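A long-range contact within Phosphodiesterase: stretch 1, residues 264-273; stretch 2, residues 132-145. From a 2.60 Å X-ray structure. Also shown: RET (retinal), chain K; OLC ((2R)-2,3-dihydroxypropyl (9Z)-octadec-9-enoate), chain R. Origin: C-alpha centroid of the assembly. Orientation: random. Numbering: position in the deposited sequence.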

# COMPACT_ATOMS: atom_id res chain seq x y z
N ALA B 264 -4.14 9.88 -3.05
CA ALA B 264 -4.26 11.25 -2.52
C ALA B 264 -3.51 11.37 -1.19
O ALA B 264 -2.76 12.37 -1.01
CB ALA B 264 -5.70 11.64 -2.34
N LYS B 265 -3.68 10.38 -0.31
CA LYS B 265 -3.15 10.42 1.08
C LYS B 265 -1.68 10.00 1.11
O LYS B 265 -0.88 10.77 1.66
CB LYS B 265 -4.06 9.60 2.00
CG LYS B 265 -5.49 10.14 1.95
CD LYS B 265 -6.35 9.70 3.08
CE LYS B 265 -7.54 10.59 3.35
NZ LYS B 265 -8.52 10.54 2.25
N VAL B 266 -1.29 8.85 0.55
CA VAL B 266 0.11 8.36 0.75
C VAL B 266 1.07 9.20 -0.09
O VAL B 266 2.29 9.25 0.25
CB VAL B 266 0.26 6.88 0.42
CG1 VAL B 266 -0.67 6.03 1.29
CG2 VAL B 266 0.04 6.64 -1.07
N GLY B 267 0.55 9.82 -1.14
CA GLY B 267 1.28 10.82 -1.93
C GLY B 267 1.88 11.89 -1.04
O GLY B 267 3.02 12.26 -1.32
N LEU B 268 1.16 12.37 -0.02
CA LEU B 268 1.60 13.47 0.90
C LEU B 268 2.71 12.95 1.81
O LEU B 268 3.66 13.72 2.06
CB LEU B 268 0.43 13.97 1.77
CG LEU B 268 -0.69 14.75 1.07
CD1 LEU B 268 -1.58 15.41 2.12
CD2 LEU B 268 -0.14 15.81 0.13
N ALA B 269 2.59 11.71 2.29
CA ALA B 269 3.55 11.04 3.19
C ALA B 269 4.81 10.66 2.44
O ALA B 269 5.85 10.62 3.08
CB ALA B 269 2.94 9.82 3.82
N MET B 270 4.73 10.36 1.15
CA MET B 270 5.93 10.07 0.31
C MET B 270 6.75 11.36 0.14
O MET B 270 7.99 11.27 0.20
CB MET B 270 5.54 9.49 -1.06
CG MET B 270 5.24 8.00 -1.03
SD MET B 270 4.37 7.36 -2.53
CE MET B 270 5.21 8.14 -3.92
N ILE B 271 6.11 12.51 -0.06
CA ILE B 271 6.79 13.80 -0.39
C ILE B 271 7.47 14.35 0.88
O ILE B 271 8.57 14.95 0.76
CB ILE B 271 5.80 14.81 -1.04
CG1 ILE B 271 5.53 14.46 -2.51
CG2 ILE B 271 6.28 16.25 -0.90
CD1 ILE B 271 4.26 15.06 -3.09
N MET B 272 6.90 14.14 2.06
CA MET B 272 7.48 14.66 3.32
C MET B 272 8.56 13.71 3.87
O MET B 272 9.50 14.22 4.50
CB MET B 272 6.39 14.89 4.36
CG MET B 272 6.73 16.07 5.23
SD MET B 272 5.55 16.38 6.51
CE MET B 272 5.20 14.71 7.08
N VAL B 273 8.47 12.41 3.61
CA VAL B 273 9.59 11.44 3.85
C VAL B 273 10.88 11.97 3.19
O VAL B 273 11.96 11.85 3.80
CB VAL B 273 9.23 10.04 3.30
CG1 VAL B 273 10.47 9.17 3.08
CG2 VAL B 273 8.23 9.34 4.20
C1 RET K . -17.51 14.81 -5.15
C2 RET K . -18.92 15.22 -5.59
C3 RET K . -18.99 15.79 -6.94
C4 RET K . -18.07 16.98 -7.07
C5 RET K . -16.77 16.89 -6.31
C6 RET K . -16.44 15.83 -5.52
C7 RET K . -15.07 15.74 -5.00
C8 RET K . -14.54 14.84 -4.08
C9 RET K . -13.28 14.90 -3.42
C10 RET K . -12.88 13.94 -2.45
C11 RET K . -11.62 13.77 -1.86
C12 RET K . -11.17 12.77 -1.01
C13 RET K . -9.91 12.67 -0.40
C14 RET K . -9.65 11.66 0.51
C15 RET K . -8.64 11.71 1.58
C16 RET K . -17.61 14.64 -3.63
C17 RET K . -17.20 13.44 -5.79
C18 RET K . -15.90 18.11 -6.53
C19 RET K . -12.30 15.98 -3.72
C20 RET K . -8.85 13.66 -0.79
C18 OLC R . -15.61 21.46 13.83
C10 OLC R . -10.82 21.18 18.60
C9 OLC R . -10.56 20.56 17.44
C17 OLC R . -16.37 21.49 15.16
C11 OLC R . -11.99 22.13 18.80
C8 OLC R . -11.40 20.69 16.17
C16 OLC R . -15.60 22.20 16.28
C12 OLC R . -13.26 21.32 19.04
C7 OLC R . -10.50 20.91 14.93
C15 OLC R . -16.40 22.37 17.58
C13 OLC R . -14.49 22.21 19.31
C6 OLC R . -10.28 19.69 14.03
C14 OLC R . -15.80 21.60 18.76
C5 OLC R . -9.15 19.95 13.02
C4 OLC R . -8.64 18.67 12.32
C3 OLC R . -7.19 18.32 12.63
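Stretch 2, residues 132-145: AEWIITCPTLLYWC

How does stretch 2 lie on stretch 1? Both are helical throughout and belong to longer helices, and they run in roughly the same direction, with a crossing angle of 27°. Their axes come no nearer than 12.3 Å, so the backbones stay apart and long side chains make the contact; even the nearest CA atoms, those of Lys-265 and Leu-141, are 8.5 Å apart. Together the two surfaces bury 381 Å². Lys-265, Leu-268 and Met-272, spaced at about one helical turn, direct their CA-to-CB bonds toward stretch 2, where Glu-133, Thr-137, Leu-141 and Trp-144 do the same in return.

What satisfies the nitrogen of Lys-265? Its NZ is bonded covalently to C15 of retinal at 1.4 Å, and the side chain, t at chi2 and chi3 and p at chi4, carries this linkage to the polar end of the contact. There NZ lies 3.2 Å from OE2 of Glu-133, forming a salt bridge whose hydrogen bond, given by NZ, is weak, with an N-H...O angle of 133°. NZ also has a hydrogen-bond partner elsewhere in the structure. The hydroxyl OG1 of Thr-137 is 3.7 Å from NZ, but its own hydrogen goes back one turn to the O of Glu-133, at 2.6 Å between OG1 and O. That carbonyl thus accepts twice, since the N of Thr-137 also reaches the O of Glu-133 at 2.9 Å.

Where does the backbone ladder of stretch 2 break, and what fills the gap? The helix kinks where the N atoms of Pro-139 and Thr-140 lack bonds to the preceding turn; proline has no N-H to give. The O of Ile-136 nevertheless finds a donor in the side chain of Thr-140, whose OG1 lies 2.7 Å from it. Regular bonding resumes at Leu-141, whose N lies 2.8 Å from the O of Thr-137.

What holds the helices together beyond the charged pair? The contact turns apolar toward the C-terminal ends of both stretches. Leu-268 CD1 packs 3.6 Å from Leu-141 CD2 and sits over one face of the Trp-144 ring, 4.2 Å from its CZ3. A turn later, Met-272 SD approaches the same indole obliquely, 3.8 Å from Trp-144 CZ2. The ring's one polar atom, NE1 of Trp-144, is hydrogen-bonded elsewhere in the structure, and it is ring carbons that meet Leu-268 and Met-272. Leu-141 bridges the two regions: its CD1 is 4.1 Å from Lys-265 CE and 3.9 Å from retinal C15.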

# COMPACT_ATOMS: atom_id res chain seq x y z
N ALA B 132 -18.36 10.16 4.91
CA ALA B 132 -17.98 10.45 6.31
C ALA B 132 -16.47 10.55 6.48
O ALA B 132 -15.99 11.53 7.04
CB ALA B 132 -18.54 9.40 7.24
N GLU B 133 -15.73 9.53 6.04
CA GLU B 133 -14.25 9.56 5.97
C GLU B 133 -13.73 10.85 5.30
O GLU B 133 -12.87 11.55 5.89
CB GLU B 133 -13.79 8.35 5.15
CG GLU B 133 -12.29 8.29 4.99
CD GLU B 133 -11.79 7.92 3.60
OE1 GLU B 133 -12.48 7.13 2.91
OE2 GLU B 133 -10.72 8.44 3.22
N TRP B 134 -14.23 11.14 4.09
CA TRP B 134 -13.85 12.33 3.29
C TRP B 134 -14.08 13.61 4.11
O TRP B 134 -13.15 14.47 4.13
CB TRP B 134 -14.57 12.34 1.93
CG TRP B 134 -14.09 11.30 0.95
CD1 TRP B 134 -13.08 10.40 1.14
CD2 TRP B 134 -14.63 11.03 -0.36
NE1 TRP B 134 -12.94 9.59 0.04
CE2 TRP B 134 -13.87 9.96 -0.90
CE3 TRP B 134 -15.64 11.59 -1.16
CZ2 TRP B 134 -14.13 9.44 -2.17
CZ3 TRP B 134 -15.86 11.10 -2.43
CH2 TRP B 134 -15.14 10.00 -2.90
N ILE B 135 -15.22 13.73 4.78
CA ILE B 135 -15.60 14.95 5.55
C ILE B 135 -14.74 15.11 6.81
O ILE B 135 -14.50 16.29 7.21
CB ILE B 135 -17.11 14.93 5.86
CG1 ILE B 135 -17.91 15.30 4.61
CG2 ILE B 135 -17.46 15.84 7.05
CD1 ILE B 135 -19.35 14.78 4.59
N ILE B 136 -14.29 14.01 7.42
CA ILE B 136 -13.35 14.08 8.58
C ILE B 136 -11.93 14.36 8.11
O ILE B 136 -11.24 15.13 8.79
CB ILE B 136 -13.40 12.80 9.41
CG1 ILE B 136 -14.79 12.58 10.00
CG2 ILE B 136 -12.34 12.80 10.50
CD1 ILE B 136 -15.00 11.17 10.54
N THR B 137 -11.49 13.79 6.99
CA THR B 137 -10.06 13.81 6.56
C THR B 137 -9.72 14.96 5.59
O THR B 137 -8.66 15.57 5.76
CB THR B 137 -9.68 12.45 5.96
OG1 THR B 137 -10.59 12.21 4.88
CG2 THR B 137 -9.76 11.34 6.98
N CYS B 138 -10.54 15.24 4.58
CA CYS B 138 -10.18 16.26 3.54
C CYS B 138 -10.01 17.64 4.17
O CYS B 138 -9.04 18.35 3.87
CB CYS B 138 -11.21 16.34 2.43
SG CYS B 138 -11.23 14.83 1.43
N PRO B 139 -10.96 18.11 5.00
CA PRO B 139 -10.75 19.37 5.70
C PRO B 139 -9.51 19.34 6.61
O PRO B 139 -8.89 20.37 6.76
CB PRO B 139 -12.09 19.61 6.41
CG PRO B 139 -13.09 18.81 5.56
CD PRO B 139 -12.31 17.56 5.21
N THR B 140 -9.12 18.18 7.14
CA THR B 140 -7.92 18.03 8.00
C THR B 140 -6.65 18.10 7.13
O THR B 140 -5.64 18.68 7.60
CB THR B 140 -7.94 16.74 8.84
OG1 THR B 140 -9.12 16.62 9.64
CG2 THR B 140 -6.74 16.67 9.76
N LEU B 141 -6.69 17.50 5.93
CA LEU B 141 -5.57 17.54 4.95
C LEU B 141 -5.33 19.00 4.51
O LEU B 141 -4.15 19.39 4.35
CB LEU B 141 -5.88 16.64 3.75
CG LEU B 141 -5.67 15.15 3.98
CD1 LEU B 141 -5.95 14.35 2.72
CD2 LEU B 141 -4.26 14.86 4.50
N LEU B 142 -6.41 19.77 4.32
CA LEU B 142 -6.33 21.20 3.96
C LEU B 142 -5.67 21.97 5.10
O LEU B 142 -4.84 22.85 4.81
CB LEU B 142 -7.74 21.72 3.65
CG LEU B 142 -8.30 21.30 2.30
CD1 LEU B 142 -9.75 21.72 2.17
CD2 LEU B 142 -7.45 21.87 1.17
N TYR B 143 -6.02 21.67 6.35
CA TYR B 143 -5.44 22.35 7.54
C TYR B 143 -3.95 22.03 7.58
O TYR B 143 -3.14 22.89 7.93
CB TYR B 143 -6.17 21.94 8.83
CG TYR B 143 -5.40 22.25 10.09
CD1 TYR B 143 -5.45 23.51 10.67
CD2 TYR B 143 -4.59 21.30 10.69
CE1 TYR B 143 -4.73 23.81 11.81
CE2 TYR B 143 -3.86 21.57 11.83
CZ TYR B 143 -3.92 22.84 12.38
OH TYR B 143 -3.19 23.12 13.50
N TRP B 144 -3.58 20.80 7.23
CA TRP B 144 -2.18 20.34 7.12
C TRP B 144 -1.44 21.17 6.06
O TRP B 144 -0.23 21.46 6.23
CB TRP B 144 -2.19 18.85 6.81
CG TRP B 144 -0.86 18.19 6.67
CD1 TRP B 144 -0.23 17.42 7.59
CD2 TRP B 144 -0.01 18.20 5.51
NE1 TRP B 144 0.96 16.97 7.10
CE2 TRP B 144 1.12 17.41 5.82
CE3 TRP B 144 -0.09 18.79 4.23
CZ2 TRP B 144 2.16 17.21 4.90
CZ3 TRP B 144 0.93 18.57 3.33
CH2 TRP B 144 2.04 17.79 3.66
N CYS B 145 -2.12 21.53 4.97
CA CYS B 145 -1.53 22.30 3.85
C CYS B 145 -1.12 23.67 4.38
O CYS B 145 -0.03 24.16 3.96
CB CYS B 145 -2.49 22.43 2.67
SG CYS B 145 -2.69 20.89 1.71